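Long-range contact in Dna-binding protein RAP1 (Saccharomyces cerevisiae, PDB 4BJT), which binds DNA, probably to repress or activate transcription, and through its C-terminal domain binds the Rap1-binding module of Rif1, consistent with a role at telomeres: residues C132-N146 against N153-D165. Sequence-based numbering, arbitrary orientation.
Sequences CLSGDLMVFPRYFLN and NPPPNVPGIWTHD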
loop_
_atom_site.group_PDB
_atom_site.type_symbol
_atom_site.label_atom_id
_atom_site.label_comp_id
_atom_site.label_asym_id
_atom_site.label_seq_id
_atom_site.Cartn_x
_atom_site.Cartn_y
_atom_site.Cartn_z
ATOM N N CYS C 132 -3.876 -3.300 4.339
ATOM C CA CYS C 132 -2.584 -3.945 4.510
ATOM C C CYS C 132 -1.451 -2.963 4.797
ATOM O O CYS C 132 -0.387 -3.386 5.255
ATOM C CB CYS C 132 -2.250 -4.861 3.352
ATOM S SG CYS C 132 -1.513 -4.050 1.939
ATOM N N LEU C 133 -1.693 -1.646 4.584
ATOM C CA LEU C 133 -0.734 -0.615 4.934
ATOM C C LEU C 133 -0.988 -0.097 6.371
ATOM O O LEU C 133 -0.327 0.860 6.768
ATOM C CB LEU C 133 -0.817 0.582 3.975
ATOM C CG LEU C 133 -0.539 0.287 2.500
ATOM C CD1 LEU C 133 -0.554 1.564 1.677
ATOM C CD2 LEU C 133 0.682 -0.513 2.299
ATOM N N SER C 134 -1.962 -0.649 7.094
ATOM C CA SER C 134 -2.355 -0.140 8.429
ATOM C C SER C 134 -2.735 1.360 8.344
ATOM O O SER C 134 -2.480 2.114 9.284
ATOM C CB SER C 134 -1.251 -0.361 9.468
ATOM O OG SER C 134 -0.870 -1.717 9.573
ATOM N N GLY C 135 -3.309 1.765 7.211
ATOM C CA GLY C 135 -3.745 3.135 6.965
ATOM C C GLY C 135 -2.658 4.161 6.710
ATOM O O GLY C 135 -2.956 5.352 6.707
ATOM N N ASP C 136 -1.404 3.728 6.452
ATOM C CA ASP C 136 -0.290 4.664 6.262
ATOM C C ASP C 136 -0.247 5.067 4.808
ATOM O O ASP C 136 0.318 4.346 3.965
ATOM C CB ASP C 136 1.023 4.034 6.703
ATOM C CG ASP C 136 2.185 5.024 6.728
ATOM O OD1 ASP C 136 2.025 6.147 6.204
ATOM O OD2 ASP C 136 3.253 4.679 7.271
ATOM N N LEU C 137 -0.846 6.222 4.496
ATOM C CA LEU C 137 -0.945 6.709 3.110
ATOM C C LEU C 137 0.387 6.883 2.433
ATOM O O LEU C 137 0.445 6.765 1.203
ATOM C CB LEU C 137 -1.660 8.067 3.010
ATOM C CG LEU C 137 -3.065 8.200 3.512
ATOM C CD1 LEU C 137 -3.689 9.453 2.951
ATOM C CD2 LEU C 137 -3.891 7.008 3.181
ATOM N N MET C 138 1.447 7.153 3.197
ATOM C CA MET C 138 2.788 7.366 2.640
ATOM C C MET C 138 3.366 6.119 1.982
ATOM O O MET C 138 4.339 6.247 1.241
ATOM C CB MET C 138 3.760 7.866 3.730
ATOM C CG MET C 138 3.347 9.189 4.373
ATOM S SD MET C 138 3.501 10.636 3.281
ATOM C CE MET C 138 1.885 10.596 2.364
ATOM N N VAL C 139 2.814 4.923 2.277
ATOM C CA VAL C 139 3.290 3.665 1.710
ATOM C C VAL C 139 2.474 3.302 0.421
ATOM O O VAL C 139 2.819 2.338 -0.255
ATOM C CB VAL C 139 3.287 2.570 2.815
ATOM C CG1 VAL C 139 3.916 1.281 2.322
ATOM C CG2 VAL C 139 4.029 3.054 4.069
ATOM N N PHE C 140 1.426 4.083 0.034
ATOM C CA PHE C 140 0.664 3.783 -1.206
ATOM C C PHE C 140 1.545 3.743 -2.433
ATOM O O PHE C 140 1.478 2.799 -3.230
ATOM C CB PHE C 140 -0.451 4.802 -1.454
ATOM C CG PHE C 140 -1.821 4.233 -1.305
ATOM C CD1 PHE C 140 -2.385 3.497 -2.311
ATOM C CD2 PHE C 140 -2.545 4.436 -0.154
ATOM C CE1 PHE C 140 -3.676 2.977 -2.186
ATOM C CE2 PHE C 140 -3.809 3.884 -0.014
ATOM C CZ PHE C 140 -4.376 3.186 -1.049
ATOM N N PRO C 141 2.401 4.754 -2.665
ATOM C CA PRO C 141 3.250 4.699 -3.870
ATOM C C PRO C 141 4.164 3.477 -3.898
ATOM O O PRO C 141 4.317 2.812 -4.920
ATOM C CB PRO C 141 4.017 6.021 -3.820
ATOM C CG PRO C 141 3.117 6.924 -3.043
ATOM C CD PRO C 141 2.584 6.021 -1.951
ATOM N N ARG C 142 4.721 3.139 -2.740
ATOM C CA ARG C 142 5.571 1.984 -2.593
ATOM C C ARG C 142 4.820 0.709 -3.012
ATOM O O ARG C 142 5.392 -0.188 -3.629
ATOM C CB ARG C 142 5.967 1.878 -1.093
ATOM C CG ARG C 142 6.970 0.832 -0.854
ATOM C CD ARG C 142 7.392 0.768 0.617
ATOM N NE ARG C 142 8.022 2.010 1.056
ATOM C CZ ARG C 142 8.559 2.192 2.267
ATOM N NH1 ARG C 142 8.468 1.247 3.187
ATOM N NH2 ARG C 142 9.160 3.337 2.572
ATOM N N TYR C 143 3.550 0.607 -2.627
ATOM C CA TYR C 143 2.748 -0.563 -2.955
ATOM C C TYR C 143 2.703 -0.735 -4.458
ATOM O O TYR C 143 3.038 -1.805 -4.967
ATOM C CB TYR C 143 1.340 -0.436 -2.363
ATOM C CG TYR C 143 0.513 -1.695 -2.520
ATOM C CD1 TYR C 143 -0.026 -2.053 -3.755
ATOM C CD2 TYR C 143 0.348 -2.578 -1.459
ATOM C CE1 TYR C 143 -0.745 -3.230 -3.911
ATOM C CE2 TYR C 143 -0.426 -3.729 -1.589
ATOM C CZ TYR C 143 -0.963 -4.060 -2.815
ATOM O OH TYR C 143 -1.687 -5.224 -2.891
ATOM N N PHE C 144 2.318 0.309 -5.178
ATOM C CA PHE C 144 2.198 0.175 -6.651
ATOM C C PHE C 144 3.529 -0.020 -7.345
ATOM O O PHE C 144 3.618 -0.852 -8.243
ATOM C CB PHE C 144 1.441 1.365 -7.247
ATOM C CG PHE C 144 -0.020 1.328 -6.908
ATOM C CD1 PHE C 144 -0.852 0.400 -7.489
ATOM C CD2 PHE C 144 -0.549 2.178 -5.962
ATOM C CE1 PHE C 144 -2.201 0.336 -7.144
ATOM C CE2 PHE C 144 -1.897 2.090 -5.601
ATOM C CZ PHE C 144 -2.707 1.173 -6.200
ATOM N N LEU C 145 4.587 0.714 -6.952
ATOM C CA LEU C 145 5.866 0.521 -7.630
ATOM C C LEU C 145 6.340 -0.903 -7.508
ATOM O O LEU C 145 6.854 -1.465 -8.469
ATOM C CB LEU C 145 6.941 1.441 -7.065
ATOM C CG LEU C 145 6.788 2.924 -7.388
ATOM C CD1 LEU C 145 7.648 3.780 -6.438
ATOM C CD2 LEU C 145 7.135 3.205 -8.853
ATOM N N ASN C 146 6.225 -1.488 -6.298
ATOM C CA ASN C 146 6.709 -2.847 -6.070
ATOM C C ASN C 146 5.789 -3.885 -6.700
ATOM O O ASN C 146 6.267 -4.847 -7.283
ATOM C CB ASN C 146 6.973 -3.085 -4.587
ATOM C CG ASN C 146 8.220 -2.347 -4.164
ATOM O OD1 ASN C 146 9.320 -2.876 -4.248
ATOM N ND2 ASN C 146 8.075 -1.124 -3.757
ATOM N N ASN C 153 0.901 -9.328 -6.679
ATOM C CA ASN C 153 -0.026 -8.536 -5.879
ATOM C C ASN C 153 -0.574 -9.368 -4.719
ATOM O O ASN C 153 -1.259 -10.356 -4.971
ATOM C CB ASN C 153 -1.214 -8.094 -6.755
ATOM C CG ASN C 153 -2.194 -7.278 -5.959
ATOM O OD1 ASN C 153 -1.793 -6.348 -5.261
ATOM N ND2 ASN C 153 -3.470 -7.510 -6.130
ATOM N N PRO C 154 -0.329 -8.979 -3.465
ATOM C CA PRO C 154 0.490 -7.852 -3.029
ATOM C C PRO C 154 1.966 -8.152 -3.175
ATOM O O PRO C 154 2.362 -9.315 -3.201
ATOM C CB PRO C 154 0.135 -7.717 -1.541
ATOM C CG PRO C 154 -0.137 -9.110 -1.122
ATOM C CD PRO C 154 -0.851 -9.733 -2.307
ATOM N N PRO C 155 2.809 -7.116 -3.127
ATOM C CA PRO C 155 4.258 -7.353 -3.090
ATOM C C PRO C 155 4.627 -8.057 -1.775
ATOM O O PRO C 155 4.244 -7.578 -0.703
ATOM C CB PRO C 155 4.867 -5.961 -3.173
ATOM C CG PRO C 155 3.788 -5.022 -3.272
ATOM C CD PRO C 155 2.479 -5.681 -3.147
ATOM N N PRO C 156 5.291 -9.221 -1.836
ATOM C CA PRO C 156 5.423 -10.045 -0.632
ATOM C C PRO C 156 6.527 -9.726 0.350
ATOM O O PRO C 156 6.488 -10.270 1.466
ATOM C CB PRO C 156 5.643 -11.442 -1.202
ATOM C CG PRO C 156 6.333 -11.215 -2.452
ATOM C CD PRO C 156 5.689 -9.993 -3.029
ATOM N N ASN C 157 7.513 -8.904 -0.033
ATOM C CA ASN C 157 8.678 -8.654 0.820
ATOM C C ASN C 157 9.020 -7.185 0.851
ATOM O O ASN C 157 10.184 -6.813 0.651
ATOM C CB ASN C 157 9.871 -9.454 0.280
ATOM C CG ASN C 157 9.649 -10.943 0.210
ATOM O OD1 ASN C 157 9.407 -11.606 1.223
ATOM N ND2 ASN C 157 9.810 -11.516 -0.958
ATOM N N VAL C 158 8.039 -6.340 1.174
ATOM C CA VAL C 158 8.238 -4.907 1.239
ATOM C C VAL C 158 7.884 -4.344 2.612
ATOM O O VAL C 158 6.742 -4.529 3.070
ATOM C CB VAL C 158 7.400 -4.197 0.166
ATOM C CG1 VAL C 158 7.556 -2.682 0.253
ATOM C CG2 VAL C 158 7.769 -4.707 -1.239
ATOM N N PRO C 159 8.843 -3.630 3.250
ATOM C CA PRO C 159 8.536 -2.960 4.530
ATOM C C PRO C 159 7.297 -2.065 4.436
ATOM O O PRO C 159 7.136 -1.277 3.488
ATOM C CB PRO C 159 9.801 -2.129 4.785
ATOM C CG PRO C 159 10.883 -2.897 4.120
ATOM C CD PRO C 159 10.226 -3.348 2.832
ATOM N N GLY C 160 6.409 -2.198 5.400
ATOM C CA GLY C 160 5.168 -1.436 5.448
ATOM C C GLY C 160 3.976 -2.098 4.793
ATOM O O GLY C 160 2.851 -1.634 4.967
ATOM N N ILE C 161 4.192 -3.173 4.021
ATOM C CA ILE C 161 3.106 -3.866 3.336
ATOM C C ILE C 161 2.899 -5.186 4.018
ATOM O O ILE C 161 3.710 -6.099 3.883
ATOM C CB ILE C 161 3.451 -4.033 1.821
ATOM C CG1 ILE C 161 3.766 -2.660 1.201
ATOM C CG2 ILE C 161 2.320 -4.782 1.090
ATOM C CD1 ILE C 161 4.001 -2.657 -0.275
ATOM N N TRP C 162 1.830 -5.272 4.823
ATOM C CA TRP C 162 1.548 -6.466 5.592
ATOM C C TRP C 162 0.864 -7.528 4.751
ATOM O O TRP C 162 -0.250 -7.326 4.284
ATOM C CB TRP C 162 0.673 -6.122 6.807
ATOM C CG TRP C 162 1.410 -5.352 7.846
ATOM C CD1 TRP C 162 1.606 -4.007 7.898
ATOM C CD2 TRP C 162 2.037 -5.895 9.011
ATOM N NE1 TRP C 162 2.353 -3.682 9.005
ATOM C CE2 TRP C 162 2.637 -4.826 9.706
ATOM C CE3 TRP C 162 2.133 -7.183 9.540
ATOM C CZ2 TRP C 162 3.338 -5.009 10.901
ATOM C CZ3 TRP C 162 2.791 -7.355 10.736
ATOM C CH2 TRP C 162 3.435 -6.286 11.374
ATOM N N THR C 163 1.483 -8.684 4.633
ATOM C CA THR C 163 0.883 -9.810 3.932
ATOM C C THR C 163 0.111 -10.706 4.911
ATOM O O THR C 163 0.242 -10.601 6.136
ATOM C CB THR C 163 1.966 -10.624 3.252
ATOM O OG1 THR C 163 2.814 -11.147 4.271
ATOM C CG2 THR C 163 2.772 -9.800 2.263
ATOM N N HIS C 164 -0.635 -11.663 4.350
ATOM C CA HIS C 164 -1.341 -12.647 5.171
ATOM C C HIS C 164 -0.358 -13.406 6.054
ATOM O O HIS C 164 -0.597 -13.565 7.251
ATOM C CB HIS C 164 -2.120 -13.615 4.272
ATOM C CG HIS C 164 -2.756 -14.739 5.034
ATOM N ND1 HIS C 164 -3.944 -14.561 5.725
ATOM C CD2 HIS C 164 -2.316 -16.003 5.235
ATOM C CE1 HIS C 164 -4.201 -15.728 6.308
ATOM N NE2 HIS C 164 -3.253 -16.627 6.033
ATOM N N ASP C 165 0.784 -13.831 5.481
ATOM C CA ASP C 165 1.816 -14.534 6.241
ATOM C C ASP C 165 2.367 -13.688 7.385
ATOM O O ASP C 165 2.645 -14.209 8.453
ATOM C CB ASP C 165 2.962 -14.978 5.313
ATOM C CG ASP C 165 2.606 -16.137 4.393
ATOM O OD1 ASP C 165 1.527 -16.759 4.601
ATOM O OD2 ASP C 165 3.424 -16.454 3.494
HETATM O O HOH W 1 2.306 0.445 6.486
HETATM O O HOH W 2 1.690 -1.431 10.725
#
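The Tyr-143 hydroxyl donates a hydrogen bond to Asn-153, OH to OD1 2.6 Å, with ring and amide nearly perpendicular. In the all-helical C-terminal domain, the proline-rich loop leading to helix 164-171 folds back over helix 140-150 and the Schellman turn ending helix 123-132; just beyond, Gly-135 and Leu-137 form backbone hydrogen bonds with the bound Rif1 peptide. Arg-142, bent at chi3 (-62°), brings NH1 to Pro-159 O at 2.9 Å; the carbonyl lies in the guanidinium plane, whereas the donor sits above the carbonyl plane. Asp-59 and Glu-55 form salt bridges with the same guanidinium, tying the start of the ordered chain to helix 140-150. Trp-162 N gives a fairly straight bond to Cys-132 O (2.9 Å), and one water donates to both Leu-133 O and Gly-160 O. The Trp-162 indole stacks on His-185 and takes a cation-pi contact from Arg-193, which also bonds Ser-134 OG.

Packing centres on the Tyr-143 ring, which CG anti to the backbone N (chi1 -173°) sets against the prolines. Pro-155 CD lies over one face, 3.9 Å from the centroid, a CH-pi contact. A leucine in place of Tyr-143 would probably leave Asn-153 OD1 without this donor and Pro-155 without its aromatic face. Ile-161 crosses Tyr-143 at about a right angle, CG1 meeting Leu-133 CD2 and Val-139 CG1, while its CD1 methyl rests 3.6 Å from Tyr-143 CA.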